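Local atomic coordinates of probable mannosyltransferase KTR4 (Saccharomyces cerevisiae, PDB entry 5A07), a protein that is a probable yeast mannosyltransferase with a GT-A-type glycosyltransferase fold, here with guanosine-5'-diphosphate and manganese bound. Residues F134-T139 with V245-N250. Numbering follows the deposited sequence.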
loop_
_atom_site.group_PDB
_atom_site.type_symbol
_atom_site.label_atom_id
_atom_site.label_comp_id
_atom_site.label_asym_id
_atom_site.label_seq_id
_atom_site.Cartn_x
_atom_site.Cartn_y
_atom_site.Cartn_z
ATOM N N PHE B 134 11.047 1.813 -20.239
ATOM C CA PHE B 134 9.664 1.490 -20.530
ATOM C C PHE B 134 8.804 2.695 -20.884
ATOM O O PHE B 134 7.871 2.559 -21.606
ATOM C CB PHE B 134 9.083 0.653 -19.397
ATOM C CG PHE B 134 9.700 -0.676 -19.319
ATOM C CD1 PHE B 134 9.261 -1.691 -20.153
ATOM C CD2 PHE B 134 10.747 -0.942 -18.464
ATOM C CE1 PHE B 134 9.878 -2.937 -20.180
ATOM C CE2 PHE B 134 11.370 -2.179 -18.489
ATOM C CZ PHE B 134 10.947 -3.201 -19.327
ATOM N N GLY B 135 9.082 3.857 -20.297
ATOM C CA GLY B 135 8.497 5.134 -20.704
ATOM C C GLY B 135 7.063 5.364 -20.387
ATOM O O GLY B 135 6.385 6.069 -21.108
ATOM N N TYR B 136 6.566 4.800 -19.281
ATOM C CA TYR B 136 5.213 5.088 -18.834
ATOM C C TYR B 136 5.125 6.563 -18.482
ATOM O O TYR B 136 6.068 7.188 -17.933
ATOM C CB TYR B 136 4.797 4.162 -17.648
ATOM C CG TYR B 136 4.426 2.769 -18.218
ATOM C CD1 TYR B 136 3.178 2.556 -18.787
ATOM C CD2 TYR B 136 5.322 1.709 -18.244
ATOM C CE1 TYR B 136 2.833 1.339 -19.373
ATOM C CE2 TYR B 136 4.998 0.499 -18.840
ATOM C CZ TYR B 136 3.755 0.336 -19.437
ATOM O OH TYR B 136 3.416 -0.834 -19.992
ATOM N N PRO B 137 3.969 7.139 -18.685
ATOM C CA PRO B 137 3.747 8.539 -18.359
ATOM C C PRO B 137 3.561 8.837 -16.896
ATOM O O PRO B 137 3.346 7.934 -16.087
ATOM C CB PRO B 137 2.390 8.839 -19.027
ATOM C CG PRO B 137 1.706 7.520 -19.111
ATOM C CD PRO B 137 2.789 6.477 -19.240
ATOM N N TYR B 138 3.785 10.096 -16.545
ATOM C CA TYR B 138 3.533 10.586 -15.198
ATOM C C TYR B 138 2.300 11.416 -15.118
ATOM O O TYR B 138 2.090 12.337 -15.934
ATOM C CB TYR B 138 4.693 11.436 -14.696
ATOM C CG TYR B 138 5.984 10.672 -14.519
ATOM C CD1 TYR B 138 6.804 10.434 -15.632
ATOM C CD2 TYR B 138 6.426 10.240 -13.280
ATOM C CE1 TYR B 138 8.021 9.725 -15.498
ATOM C CE2 TYR B 138 7.622 9.519 -13.147
ATOM C CZ TYR B 138 8.399 9.270 -14.253
ATOM O OH TYR B 138 9.577 8.554 -14.153
ATOM N N THR B 139 1.545 11.180 -14.061
ATOM C CA THR B 139 0.416 11.986 -13.732
ATOM C C THR B 139 0.641 12.602 -12.380
ATOM O O THR B 139 0.938 11.876 -11.389
ATOM C CB THR B 139 -0.880 11.158 -13.682
ATOM O OG1 THR B 139 -1.136 10.547 -14.962
ATOM C CG2 THR B 139 -2.088 12.042 -13.371
ATOM N N VAL B 245 6.376 -3.860 -15.526
ATOM C CA VAL B 245 5.725 -4.208 -14.290
ATOM C C VAL B 245 4.232 -4.266 -14.439
ATOM O O VAL B 245 3.589 -5.205 -13.989
ATOM C CB VAL B 245 6.133 -3.208 -13.175
ATOM C CG1 VAL B 245 5.319 -3.360 -11.918
ATOM C CG2 VAL B 245 7.586 -3.423 -12.811
ATOM N N PHE B 246 3.665 -3.285 -15.117
ATOM C CA PHE B 246 2.209 -3.350 -15.399
ATOM C C PHE B 246 1.833 -4.563 -16.234
ATOM O O PHE B 246 0.811 -5.213 -15.971
ATOM C CB PHE B 246 1.700 -2.074 -16.066
ATOM C CG PHE B 246 1.894 -0.816 -15.285
ATOM C CD1 PHE B 246 1.635 -0.747 -13.952
ATOM C CD2 PHE B 246 2.216 0.356 -15.922
ATOM C CE1 PHE B 246 1.725 0.435 -13.264
ATOM C CE2 PHE B 246 2.341 1.551 -15.207
ATOM C CZ PHE B 246 2.086 1.574 -13.867
ATOM N N GLN B 247 2.623 -4.889 -17.215
ATOM C CA GLN B 247 2.323 -6.089 -18.051
ATOM C C GLN B 247 2.495 -7.368 -17.238
ATOM O O GLN B 247 1.773 -8.313 -17.473
ATOM C CB GLN B 247 3.173 -6.151 -19.362
ATOM C CG GLN B 247 2.891 -5.000 -20.318
ATOM C CD GLN B 247 1.523 -5.059 -21.009
ATOM O OE1 GLN B 247 0.575 -5.536 -20.459
ATOM N NE2 GLN B 247 1.455 -4.555 -22.241
ATOM N N PHE B 248 3.468 -7.414 -16.307
ATOM C CA PHE B 248 3.576 -8.528 -15.414
ATOM C C PHE B 248 2.318 -8.703 -14.595
ATOM O O PHE B 248 1.768 -9.816 -14.464
ATOM C CB PHE B 248 4.802 -8.392 -14.510
ATOM C CG PHE B 248 4.789 -9.318 -13.360
ATOM C CD1 PHE B 248 5.255 -10.607 -13.495
ATOM C CD2 PHE B 248 4.266 -8.907 -12.123
ATOM C CE1 PHE B 248 5.193 -11.524 -12.446
ATOM C CE2 PHE B 248 4.232 -9.797 -11.039
ATOM C CZ PHE B 248 4.672 -11.119 -11.205
ATOM N N MET B 249 1.790 -7.600 -14.099
ATOM C CA MET B 249 0.552 -7.653 -13.282
ATOM C C MET B 249 -0.606 -8.220 -14.120
ATOM O O MET B 249 -1.395 -9.067 -13.667
ATOM C CB MET B 249 0.116 -6.263 -12.791
ATOM C CG MET B 249 1.081 -5.422 -11.983
ATOM S SD MET B 249 1.399 -6.177 -10.450
ATOM C CE MET B 249 -0.074 -5.635 -9.532
ATOM N N ASN B 250 -0.746 -7.678 -15.294
ATOM C CA ASN B 250 -1.838 -8.053 -16.161
ATOM C C ASN B 250 -1.728 -9.521 -16.583
ATOM O O ASN B 250 -2.698 -10.289 -16.468
ATOM C CB ASN B 250 -1.827 -7.173 -17.413
ATOM C CG ASN B 250 -3.095 -7.313 -18.183
ATOM O OD1 ASN B 250 -4.124 -6.824 -17.791
ATOM N ND2 ASN B 250 -3.034 -8.083 -19.224
#
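Tyr136 and Phe246 both hold CG opposite their own carbonyl carbon (chi1 -78° and -60°), and these torsions place the two rings against each other between the segments, the side chains running antiparallel alongside one another. Their CA atoms stay 9.6 Å apart, and the aromatic rings span the gap. They form a T-shaped pair in which Phe246 supplies the edge and Tyr136 the face: the planes stand at 84° and the centroids are 4.9 Å apart. CD2 of Phe246 sits over the middle of the tyrosine ring, 3.6 Å from Tyr136 CE1, while Phe246 CE2 leans toward the inner end of the ring, 3.8 Å from Tyr136 CD1. Beyond the ring, the phenol oxygen OH of Tyr136 passes 4.2 Å from CG of Gln247, whose NE2 is hydrogen-bonded to the carbonyl oxygen of Leu99. The ring pair links the loop entering strand 138-142 with helix 245-251, and Trp229 and Ile323, on strands 227-230 and 322-325, place Phe246 against the central sheet. No hydrogen bond joins the two segments; their contact is aromatic and apolar, while hydrogen bonds from the phenol to the Asp244 carboxylate and Ala103 N should limit turning of the ring that offers its face to Phe246.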